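Local coordinates for protein yersinopine dehydrogenase (PDB 6C4M) that catalyses the NADPH-dependent reductive condensation of pyruvate with an amino-acid-derived intermediate, the last step in making the metallophore yersinopine, at residues Asp306-Leu310 / Val422-Ala427; Arg252-Tyr258 / Ile319-Leu325; His408-Thr412 / Asp457-Ala463. All coordinates share one frame. Numbering follows the deposited sequence.

Overall arrangement
The three contacts join helices of one opine dehydrogenase chain. Interactions 1 and 2 are buried, and interaction 3 is partly buried. Interaction 1 combines polar capping with apolar packing of Met424: a carboxylate on helix 294-313 meets the first free amides of helix 425-445. Interaction 2 is aromatic and aliphatic, and its side chains meet mostly through apolar contacts. Interaction 3 mixes close small-residue packing with a salt bridge. Tyr307 of interaction 1 is shared ground: its OH lies 2.8 Å from Asn257 O of interaction 2, probably hydrogen-bonded, and 3.4 Å from Leu410 CD1 of interaction 3. Helix 401-419 of interaction 3 leads in the chain to helix 425-445 of interaction 1.

Interaction 1 (Asp306-Leu310 / Val422-Ala427); sequences DYKRL and VVMPTA
Segment 306-310 is regular helix, with Leu310 N hydrogen-bonded to Asp306 O at 3.0 Å. Segment 422-427 runs extended through Val422 and Val423, then turns into a helix that begins at Pro425. CA atoms pair Leu310 with Val422 at 6.4 Å and Asp306 with Met424 at 4.8 Å. Val422 (chi1 t) points at the first helix. Its CG1 lies 4.0 Å from Arg309 CB and 4.0 Å from Leu310 N. Val423 offers its carbonyl: Arg309 NE donates to Val423 O at 3.1 Å, which meets the guanidinium edge near its plane. Met424 is the N-cap residue. Its side chain (m, t, p) reaches between two apolar groups, with CE 3.5 Å from Tyr307 CD1 and SD 4.1 Å from Leu310 CD2. Pro425 sets its CD 3.4 Å from Asp306 OD1. Thr426 N makes a weak hydrogen bond to Asp306 OD2 at 2.8 Å. Thr426 OG1 also reaches Asp306 OD1 through a water, 2.7 Å from OG1 and 2.8 Å from OD1. Ala427 N donates to Asp306 OD2 at 3.0 Å, with near-linear geometry. Asp306 (chi1 m) therefore lays one carboxylate oxygen on two successive amides. Its OD1 takes a salt bridge from Arg309 NH2 at 3.1 Å, one helical turn on. Tyr307 turns its OH to Asn257 O, and helix 401-419 packs against Tyr307, Leu310, Met424 and Ala427. The result is typical of N-terminal helix capping by an acidic side chain from another helix, where the carboxylate binds the free amides of the first turn.

Interaction 2 (Arg252-Tyr258 / Ile319-Leu325); sequences RFSITNY and INLLRFL
Phe253 lies under Ile319, whose CG2 sits over one ring face, 4.0 Å from the centroid of the Phe253 ring and 23° off its normal, a CH-pi contact. Phe253 has chi1 m; Ile319 has chi1 p and chi2 t. The Phe324 ring (chi1 t) meets Phe253 obliquely, with centroids 5.5 Å apart and planes at 49°. Their closest side-chain atoms are Phe253 CD1 and Phe324 CD1, at 3.4 Å. Phe324 CZ also comes within 3.0 Å of Phe253 O. Segment 252-258 is loop leading into helix 255-264. Segment 319-325 enters helix 321-329 through its N-cap Asn320, whose OD1 accepts from Arg323 N at 3.0 Å. CA atoms pair Arg252 with Ile319 at 7.0 Å, Ile255 with Leu325 at 7.5 Å and Tyr258 with Leu321 at 8.3 Å. Ile255 (t, t) packs its CB 3.7 Å from Phe324 CE2 and its CD1 3.9 Å from Leu325 CD2. Tyr258 (chi1 m) points toward the second segment, with CZ 3.5 Å from Ile319 CD1 and CG 4.0 Å from Leu321 CD1. A water joins the segments, 2.6 Å from Tyr258 OH and 3.0 Å from Ile319 N, whose proton it accepts. The side chains mostly meet through apolar contacts, where two helix starts come together. The side chain of Ile255 is about 7 Å from the bound NADP and about 7 Å from the side chain of His260, the inferred proton donor/acceptor. Beyond the pair, Phe253 stacks on Tyr214 of strand 203-217, Tyr258 meets Tyr307 of helix 294-313 edge-to-face, and helix 350-364 packs against Leu322 and Leu325.

Interaction 3 (His408-Thr412 / Asp457-Ala463); sequences HKLRT and DDCDRQA
This contact belongs to a helix-helix crossing, where the start of helix 459-471 meets helix 401-419 near the cofactor site. The side chain of His408 lies about 7 Å from the bound NADP, and its ND1 is hydrogen-bonded to Asp115. The axes of the short helical segments 408-412 and 459-463 approach to 9.2 Å and cross at -50°. The register centres on Thr412 and Cys459, with CA atoms 4.8 Å apart. Asp457 is extended and leads through the N-cap Asp458 into the helix. It forms an Asx turn: Asp457 OD1 accepts from Cys459 N at 2.9 Å. Its chi1 is p. Cys459 (chi1 m) points into the crossing, with CB 3.3 Å from Thr412 OG1 and 3.9 Å from Arg411 CG. Its SG lies 5.0 Å from the centroid of the His408 ring, in an oblique sulfur-aromatic approach. One turn further, Gln462 CB lies 4.0 Å from Thr412 CG2, and Ala463 CB is 3.5 Å from Thr412 O. Small side chains at Cys459 and Ala463 allow this close fit around Thr412 (chi1 m). A water lies 2.6 Å from Thr412 OG1 and donates weakly to Gln462 OE1 at 3.3 Å. Arg411 (t, t, m) sends NH2 to Gln435 of helix 425-445, while its NH1 makes a salt bridge with Asp457 OD2 at 3.1 Å.

Interaction 1 (Asp306-Leu310 / Val422-Ala427)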
loop_
_atom_site.group_PDB
_atom_site.type_symbol
_atom_site.label_atom_id
_atom_site.label_comp_id
_atom_site.label_asym_id
_atom_site.label_seq_id
_atom_site.Cartn_x
_atom_site.Cartn_y
_atom_site.Cartn_z
ATOM N N ASP A 306 -8.716 -22.621 -6.517
ATOM C CA ASP A 306 -8.482 -23.724 -7.446
ATOM C C ASP A 306 -7.756 -24.886 -6.749
ATOM O O ASP A 306 -8.107 -26.062 -6.928
ATOM C CB ASP A 306 -7.663 -23.236 -8.644
ATOM C CG ASP A 306 -8.450 -22.321 -9.598
ATOM O OD1 ASP A 306 -9.661 -22.081 -9.387
ATOM O OD2 ASP A 306 -7.837 -21.856 -10.586
ATOM N N TYR A 307 -6.712 -24.568 -5.975
ATOM C CA TYR A 307 -5.965 -25.605 -5.279
ATOM C C TYR A 307 -6.841 -26.306 -4.250
ATOM O O TYR A 307 -6.730 -27.514 -4.058
ATOM C CB TYR A 307 -4.728 -25.015 -4.610
ATOM C CG TYR A 307 -3.596 -24.565 -5.532
ATOM C CD1 TYR A 307 -3.329 -25.196 -6.738
ATOM C CD2 TYR A 307 -2.768 -23.518 -5.161
ATOM C CE1 TYR A 307 -2.266 -24.786 -7.555
ATOM C CE2 TYR A 307 -1.708 -23.101 -5.964
ATOM C CZ TYR A 307 -1.460 -23.722 -7.158
ATOM O OH TYR A 307 -0.402 -23.260 -7.954
ATOM N N LYS A 308 -7.745 -25.579 -3.605
ATOM C CA LYS A 308 -8.691 -26.234 -2.710
ATOM C C LYS A 308 -9.523 -27.265 -3.462
ATOM O O LYS A 308 -9.749 -28.381 -2.961
ATOM C CB LYS A 308 -9.594 -25.207 -2.045
ATOM C CG LYS A 308 -10.838 -25.764 -1.380
ATOM C CD LYS A 308 -11.589 -24.569 -0.761
ATOM C CE LYS A 308 -12.827 -24.985 -0.023
ATOM N NZ LYS A 308 -13.734 -25.747 -0.899
ATOM N N ARG A 309 -9.995 -26.906 -4.659
ATOM C CA ARG A 309 -10.743 -27.851 -5.487
ATOM C C ARG A 309 -9.913 -29.084 -5.797
ATOM O O ARG A 309 -10.412 -30.211 -5.720
ATOM C CB ARG A 309 -11.178 -27.199 -6.801
ATOM C CG ARG A 309 -12.685 -27.195 -7.022
ATOM C CD ARG A 309 -13.120 -26.505 -8.360
ATOM N NE ARG A 309 -12.562 -25.156 -8.537
ATOM C CZ ARG A 309 -12.974 -24.074 -7.882
ATOM N NH1 ARG A 309 -13.954 -24.172 -6.994
ATOM N NH2 ARG A 309 -12.400 -22.891 -8.106
ATOM N N LEU A 310 -8.653 -28.880 -6.198
ATOM C CA LEU A 310 -7.805 -29.999 -6.591
ATOM C C LEU A 310 -7.448 -30.863 -5.395
ATOM O O LEU A 310 -7.563 -32.092 -5.450
ATOM C CB LEU A 310 -6.531 -29.481 -7.268
ATOM C CG LEU A 310 -5.519 -30.537 -7.709
ATOM C CD1 LEU A 310 -6.162 -31.532 -8.648
ATOM C CD2 LEU A 310 -4.310 -29.886 -8.380
ATOM N N VAL A 422 -11.388 -31.751 -12.712
ATOM C CA VAL A 422 -11.375 -30.603 -11.811
ATOM C C VAL A 422 -11.015 -29.377 -12.638
ATOM O O VAL A 422 -9.986 -29.375 -13.320
ATOM C CB VAL A 422 -10.355 -30.795 -10.676
ATOM C CG1 VAL A 422 -10.214 -29.525 -9.877
ATOM C CG2 VAL A 422 -10.755 -31.953 -9.743
ATOM N N VAL A 423 -11.825 -28.325 -12.552
ATOM C CA VAL A 423 -11.551 -27.091 -13.285
ATOM C C VAL A 423 -10.825 -26.127 -12.364
ATOM O O VAL A 423 -11.178 -25.993 -11.183
ATOM C CB VAL A 423 -12.847 -26.470 -13.848
ATOM C CG1 VAL A 423 -13.620 -27.531 -14.634
ATOM C CG2 VAL A 423 -13.691 -25.879 -12.752
ATOM N N MET A 424 -9.773 -25.499 -12.888
ATOM C CA MET A 424 -8.997 -24.480 -12.174
ATOM C C MET A 424 -8.925 -23.226 -13.054
ATOM O O MET A 424 -7.911 -22.970 -13.724
ATOM C CB MET A 424 -7.605 -25.014 -11.820
ATOM C CG MET A 424 -7.599 -26.316 -10.956
ATOM S SD MET A 424 -5.922 -26.952 -10.820
ATOM C CE MET A 424 -5.411 -25.903 -9.486
ATOM N N PRO A 425 -9.993 -22.421 -13.083
ATOM C CA PRO A 425 -10.040 -21.311 -14.054
ATOM C C PRO A 425 -8.963 -20.277 -13.845
ATOM O O PRO A 425 -8.509 -19.673 -14.819
ATOM C CB PRO A 425 -11.437 -20.709 -13.844
ATOM C CG PRO A 425 -12.217 -21.746 -13.179
ATOM C CD PRO A 425 -11.263 -22.565 -12.360
ATOM N N THR A 426 -8.558 -19.996 -12.610
ATOM C CA THR A 426 -7.505 -19.002 -12.438
ATOM C C THR A 426 -6.173 -19.557 -12.913
ATOM O O THR A 426 -5.436 -18.881 -13.643
ATOM C CB THR A 426 -7.441 -18.539 -10.986
ATOM O OG1 THR A 426 -8.722 -18.024 -10.637
ATOM C CG2 THR A 426 -6.431 -17.454 -10.808
ATOM N N ALA A 427 -5.856 -20.804 -12.533
ATOM C CA ALA A 427 -4.659 -21.455 -13.062
ATOM C C ALA A 427 -4.658 -21.479 -14.591
ATOM O O ALA A 427 -3.628 -21.239 -15.228
ATOM C CB ALA A 427 -4.552 -22.883 -12.530
HETATM O O HOH W 1 -10.815 -19.584 -9.904
#

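Interaction 2 (Arg252-Tyr258 / Ile319-Leu325)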
loop_
_atom_site.group_PDB
_atom_site.type_symbol
_atom_site.label_atom_id
_atom_site.label_comp_id
_atom_site.label_asym_id
_atom_site.label_seq_id
_atom_site.Cartn_x
_atom_site.Cartn_y
_atom_site.Cartn_z
ATOM N N ARG A 252 1.024 -29.146 0.461
ATOM C CA ARG A 252 0.055 -28.078 0.372
ATOM C C ARG A 252 0.536 -26.807 1.059
ATOM O O ARG A 252 0.008 -25.741 0.768
ATOM C CB ARG A 252 -1.273 -28.540 0.963
ATOM C CG ARG A 252 -1.227 -28.792 2.463
ATOM C CD ARG A 252 -2.584 -29.252 2.982
ATOM N NE ARG A 252 -2.473 -29.665 4.386
ATOM C CZ ARG A 252 -3.369 -29.408 5.341
ATOM N NH1 ARG A 252 -4.489 -28.754 5.067
ATOM N NH2 ARG A 252 -3.137 -29.820 6.583
ATOM N N PHE A 253 1.541 -26.890 1.932
ATOM C CA PHE A 253 2.144 -25.730 2.571
ATOM C C PHE A 253 3.362 -25.179 1.820
ATOM O O PHE A 253 4.275 -24.617 2.453
ATOM C CB PHE A 253 2.514 -26.088 4.016
ATOM C CG PHE A 253 1.325 -26.333 4.887
ATOM C CD1 PHE A 253 0.569 -25.272 5.325
ATOM C CD2 PHE A 253 0.955 -27.608 5.255
ATOM C CE1 PHE A 253 -0.539 -25.472 6.134
ATOM C CE2 PHE A 253 -0.159 -27.825 6.052
ATOM C CZ PHE A 253 -0.905 -26.755 6.496
ATOM N N SER A 254 3.402 -25.291 0.484
ATOM C CA SER A 254 4.460 -24.666 -0.323
ATOM C C SER A 254 4.017 -23.248 -0.729
ATOM O O SER A 254 3.249 -23.075 -1.677
ATOM C CB SER A 254 4.769 -25.499 -1.568
ATOM O OG SER A 254 5.079 -26.842 -1.204
ATOM N N ILE A 255 4.571 -22.223 -0.077
ATOM C CA ILE A 255 4.098 -20.858 -0.290
ATOM C C ILE A 255 4.191 -20.453 -1.766
ATOM O O ILE A 255 3.287 -19.788 -2.289
ATOM C CB ILE A 255 4.883 -19.884 0.606
ATOM C CG1 ILE A 255 4.322 -18.452 0.465
ATOM C CG2 ILE A 255 6.371 -19.950 0.282
ATOM C CD1 ILE A 255 4.966 -17.455 1.369
ATOM N N THR A 256 5.282 -20.833 -2.460
ATOM C CA THR A 256 5.520 -20.296 -3.795
ATOM C C THR A 256 4.486 -20.775 -4.790
ATOM O O THR A 256 4.237 -20.085 -5.775
ATOM C CB THR A 256 6.910 -20.642 -4.322
ATOM O OG1 THR A 256 7.036 -22.066 -4.425
ATOM C CG2 THR A 256 7.990 -20.061 -3.404
ATOM N N ASN A 257 3.858 -21.923 -4.561
ATOM C CA ASN A 257 2.800 -22.339 -5.477
ATOM C C ASN A 257 1.611 -21.398 -5.434
ATOM O O ASN A 257 0.894 -21.277 -6.432
ATOM C CB ASN A 257 2.326 -23.750 -5.160
ATOM C CG ASN A 257 3.395 -24.817 -5.450
ATOM O OD1 ASN A 257 4.471 -24.800 -4.855
ATOM N ND2 ASN A 257 3.099 -25.733 -6.381
ATOM N N TYR A 258 1.368 -20.758 -4.286
ATOM C CA TYR A 258 0.248 -19.833 -4.122
ATOM C C TYR A 258 0.591 -18.428 -4.599
ATOM O O TYR A 258 -0.248 -17.770 -5.221
ATOM C CB TYR A 258 -0.177 -19.770 -2.646
ATOM C CG TYR A 258 -0.740 -21.068 -2.131
ATOM C CD1 TYR A 258 -2.080 -21.373 -2.295
ATOM C CD2 TYR A 258 0.078 -22.000 -1.503
ATOM C CE1 TYR A 258 -2.598 -22.578 -1.812
ATOM C CE2 TYR A 258 -0.426 -23.205 -1.026
ATOM C CZ TYR A 258 -1.766 -23.496 -1.205
ATOM O OH TYR A 258 -2.308 -24.692 -0.743
ATOM N N ILE A 319 -5.556 -25.529 2.850
ATOM C CA ILE A 319 -5.004 -24.683 3.905
ATOM C C ILE A 319 -5.847 -23.415 4.068
ATOM O O ILE A 319 -6.702 -23.123 3.228
ATOM C CB ILE A 319 -3.540 -24.312 3.603
ATOM C CG1 ILE A 319 -3.443 -23.269 2.484
ATOM C CG2 ILE A 319 -2.744 -25.570 3.235
ATOM C CD1 ILE A 319 -2.017 -22.798 2.216
ATOM N N ASN A 320 -5.625 -22.698 5.172
ATOM C CA ASN A 320 -6.025 -21.299 5.346
ATOM C C ASN A 320 -4.883 -20.433 4.829
ATOM O O ASN A 320 -3.866 -20.257 5.510
ATOM C CB ASN A 320 -6.306 -21.022 6.819
ATOM C CG ASN A 320 -6.699 -19.550 7.083
ATOM O OD1 ASN A 320 -6.378 -18.665 6.296
ATOM N ND2 ASN A 320 -7.351 -19.300 8.223
ATOM N N LEU A 321 -5.045 -19.893 3.616
ATOM C CA LEU A 321 -3.946 -19.180 2.972
ATOM C C LEU A 321 -3.460 -18.011 3.816
ATOM O O LEU A 321 -2.254 -17.845 4.035
ATOM C CB LEU A 321 -4.371 -18.705 1.586
ATOM C CG LEU A 321 -3.337 -17.832 0.874
ATOM C CD1 LEU A 321 -2.015 -18.565 0.658
ATOM C CD2 LEU A 321 -3.917 -17.334 -0.443
ATOM N N LEU A 322 -4.378 -17.185 4.308
ATOM C CA LEU A 322 -3.950 -15.977 5.001
ATOM C C LEU A 322 -3.289 -16.316 6.348
ATOM O O LEU A 322 -2.233 -15.761 6.688
ATOM C CB LEU A 322 -5.148 -15.018 5.158
ATOM C CG LEU A 322 -4.815 -13.661 5.771
ATOM C CD1 LEU A 322 -3.724 -12.900 4.993
ATOM C CD2 LEU A 322 -6.068 -12.776 5.972
ATOM N N ARG A 323 -3.848 -17.281 7.091
ATOM C CA ARG A 323 -3.184 -17.749 8.316
ATOM C C ARG A 323 -1.789 -18.290 8.018
ATOM O O ARG A 323 -0.834 -17.994 8.750
ATOM C CB ARG A 323 -4.019 -18.828 9.024
ATOM C CG ARG A 323 -3.446 -19.308 10.415
ATOM C CD ARG A 323 -3.764 -20.789 10.728
ATOM N NE ARG A 323 -3.190 -21.590 9.665
ATOM C CZ ARG A 323 -1.892 -21.820 9.512
ATOM N NH1 ARG A 323 -1.006 -21.380 10.409
ATOM N NH2 ARG A 323 -1.490 -22.518 8.460
ATOM N N PHE A 324 -1.659 -19.093 6.958
ATOM C CA PHE A 324 -0.354 -19.632 6.567
ATOM C C PHE A 324 0.625 -18.507 6.249
ATOM O O PHE A 324 1.755 -18.495 6.747
ATOM C CB PHE A 324 -0.531 -20.562 5.359
ATOM C CG PHE A 324 0.763 -21.076 4.767
ATOM C CD1 PHE A 324 1.566 -21.976 5.473
ATOM C CD2 PHE A 324 1.148 -20.707 3.481
ATOM C CE1 PHE A 324 2.750 -22.469 4.920
ATOM C CE2 PHE A 324 2.326 -21.204 2.919
ATOM C CZ PHE A 324 3.119 -22.094 3.636
ATOM N N LEU A 325 0.219 -17.565 5.395
ATOM C CA LEU A 325 1.112 -16.459 5.051
ATOM C C LEU A 325 1.535 -15.678 6.282
ATOM O O LEU A 325 2.710 -15.324 6.436
ATOM C CB LEU A 325 0.438 -15.508 4.076
ATOM C CG LEU A 325 0.050 -16.072 2.724
ATOM C CD1 LEU A 325 -0.784 -15.034 1.922
ATOM C CD2 LEU A 325 1.286 -16.470 1.932
HETATM O O HOH W 2 -4.753 -25.217 -0.014
#

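Interaction 3 (His408-Thr412 / Asp457-Ala463)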
loop_
_atom_site.group_PDB
_atom_site.type_symbol
_atom_site.label_atom_id
_atom_site.label_comp_id
_atom_site.label_asym_id
_atom_site.label_seq_id
_atom_site.Cartn_x
_atom_site.Cartn_y
_atom_site.Cartn_z
ATOM N N HIS A 408 6.184 -24.640 -14.693
ATOM C CA HIS A 408 6.234 -26.102 -14.683
ATOM C C HIS A 408 5.388 -26.678 -13.546
ATOM O O HIS A 408 4.555 -27.566 -13.757
ATOM C CB HIS A 408 7.682 -26.565 -14.548
ATOM C CG HIS A 408 8.526 -26.302 -15.749
ATOM N ND1 HIS A 408 9.898 -26.234 -15.673
ATOM C CD2 HIS A 408 8.209 -26.096 -17.051
ATOM C CE1 HIS A 408 10.396 -26.001 -16.871
ATOM N NE2 HIS A 408 9.390 -25.894 -17.726
ATOM N N LYS A 409 5.548 -26.145 -12.337
ATOM C CA LYS A 409 4.819 -26.728 -11.211
ATOM C C LYS A 409 3.316 -26.598 -11.393
ATOM O O LYS A 409 2.559 -27.532 -11.092
ATOM C CB LYS A 409 5.250 -26.070 -9.914
ATOM C CG LYS A 409 6.664 -26.455 -9.444
ATOM C CD LYS A 409 7.056 -25.530 -8.287
ATOM C CE LYS A 409 8.522 -25.613 -7.940
ATOM N NZ LYS A 409 8.859 -24.709 -6.801
ATOM N N LEU A 410 2.863 -25.445 -11.901
ATOM C CA LEU A 410 1.438 -25.230 -12.038
ATOM C C LEU A 410 0.889 -25.980 -13.237
ATOM O O LEU A 410 -0.223 -26.520 -13.169
ATOM C CB LEU A 410 1.152 -23.715 -12.131
ATOM C CG LEU A 410 -0.296 -23.305 -12.344
ATOM C CD1 LEU A 410 -1.117 -23.830 -11.189
ATOM C CD2 LEU A 410 -0.372 -21.784 -12.421
ATOM N N ARG A 411 1.644 -26.054 -14.339
ATOM C CA ARG A 411 1.159 -26.827 -15.480
ATOM C C ARG A 411 0.962 -28.289 -15.115
ATOM O O ARG A 411 -0.039 -28.907 -15.502
ATOM C CB ARG A 411 2.116 -26.719 -16.661
ATOM C CG ARG A 411 1.685 -27.587 -17.873
ATOM C CD ARG A 411 2.513 -27.289 -19.112
ATOM N NE ARG A 411 2.509 -25.848 -19.386
ATOM C CZ ARG A 411 2.997 -25.289 -20.479
ATOM N NH1 ARG A 411 3.504 -26.067 -21.431
ATOM N NH2 ARG A 411 2.948 -23.957 -20.625
ATOM N N THR A 412 1.915 -28.875 -14.383
ATOM C CA THR A 412 1.749 -30.265 -13.968
ATOM C C THR A 412 0.433 -30.441 -13.219
ATOM O O THR A 412 -0.342 -31.358 -13.515
ATOM C CB THR A 412 2.942 -30.722 -13.111
ATOM O OG1 THR A 412 4.141 -30.755 -13.915
ATOM C CG2 THR A 412 2.693 -32.136 -12.549
ATOM N N ASP A 457 8.458 -29.252 -22.216
ATOM C CA ASP A 457 8.670 -29.684 -20.848
ATOM C C ASP A 457 8.110 -31.090 -20.730
ATOM O O ASP A 457 7.436 -31.582 -21.636
ATOM C CB ASP A 457 7.974 -28.733 -19.870
ATOM C CG ASP A 457 6.476 -28.664 -20.101
ATOM O OD1 ASP A 457 5.788 -29.704 -20.062
ATOM O OD2 ASP A 457 5.979 -27.549 -20.324
ATOM N N ASP A 458 8.339 -31.709 -19.580
ATOM C CA ASP A 458 7.799 -33.041 -19.308
ATOM C C ASP A 458 6.759 -33.002 -18.190
ATOM O O ASP A 458 6.676 -33.919 -17.370
ATOM C CB ASP A 458 8.895 -34.070 -18.985
ATOM C CG ASP A 458 10.016 -33.525 -18.117
ATOM O OD1 ASP A 458 9.736 -32.876 -17.087
ATOM O OD2 ASP A 458 11.196 -33.815 -18.461
ATOM N N CYS A 459 5.938 -31.939 -18.178
ATOM C CA CYS A 459 4.838 -31.848 -17.223
ATOM C C CYS A 459 3.760 -32.879 -17.518
ATOM O O CYS A 459 3.121 -33.391 -16.592
ATOM C CB CYS A 459 4.215 -30.438 -17.236
ATOM S SG CYS A 459 5.395 -29.157 -16.806
ATOM N N ASP A 460 3.556 -33.216 -18.790
ATOM C CA ASP A 460 2.536 -34.206 -19.140
ATOM C C ASP A 460 2.853 -35.569 -18.524
ATOM O O ASP A 460 1.997 -36.192 -17.887
ATOM C CB ASP A 460 2.384 -34.308 -20.677
ATOM C CG ASP A 460 3.728 -34.412 -21.422
ATOM O OD1 ASP A 460 4.785 -34.657 -20.796
ATOM O OD2 ASP A 460 3.731 -34.265 -22.674
ATOM N N ARG A 461 4.085 -36.032 -18.670
ATOM C CA ARG A 461 4.422 -37.336 -18.124
ATOM C C ARG A 461 4.300 -37.321 -16.601
ATOM O O ARG A 461 3.836 -38.290 -15.987
ATOM C CB ARG A 461 5.830 -37.737 -18.583
ATOM C CG ARG A 461 6.308 -39.092 -18.087
ATOM C CD ARG A 461 5.519 -40.281 -18.677
ATOM N NE ARG A 461 5.835 -41.507 -17.932
ATOM C CZ ARG A 461 5.002 -42.531 -17.762
ATOM N NH1 ARG A 461 3.779 -42.497 -18.292
ATOM N NH2 ARG A 461 5.400 -43.596 -17.057
ATOM N N GLN A 462 4.674 -36.211 -15.975
ATOM C CA GLN A 462 4.613 -36.129 -14.514
ATOM C C GLN A 462 3.174 -36.209 -14.018
ATOM O O GLN A 462 2.864 -36.950 -13.069
ATOM C CB GLN A 462 5.276 -34.838 -14.055
ATOM C CG GLN A 462 6.763 -34.870 -14.237
ATOM C CD GLN A 462 7.473 -33.677 -13.638
ATOM O OE1 GLN A 462 7.391 -33.414 -12.434
ATOM N NE2 GLN A 462 8.195 -32.955 -14.479
ATOM N N ALA A 463 2.281 -35.426 -14.632
ATOM C CA ALA A 463 0.875 -35.459 -14.226
ATOM C C ALA A 463 0.321 -36.870 -14.353
ATOM O O ALA A 463 -0.427 -37.335 -13.484
ATOM C CB ALA A 463 0.035 -34.480 -15.056
HETATM O O HOH W 3 6.559 -30.232 -12.977
#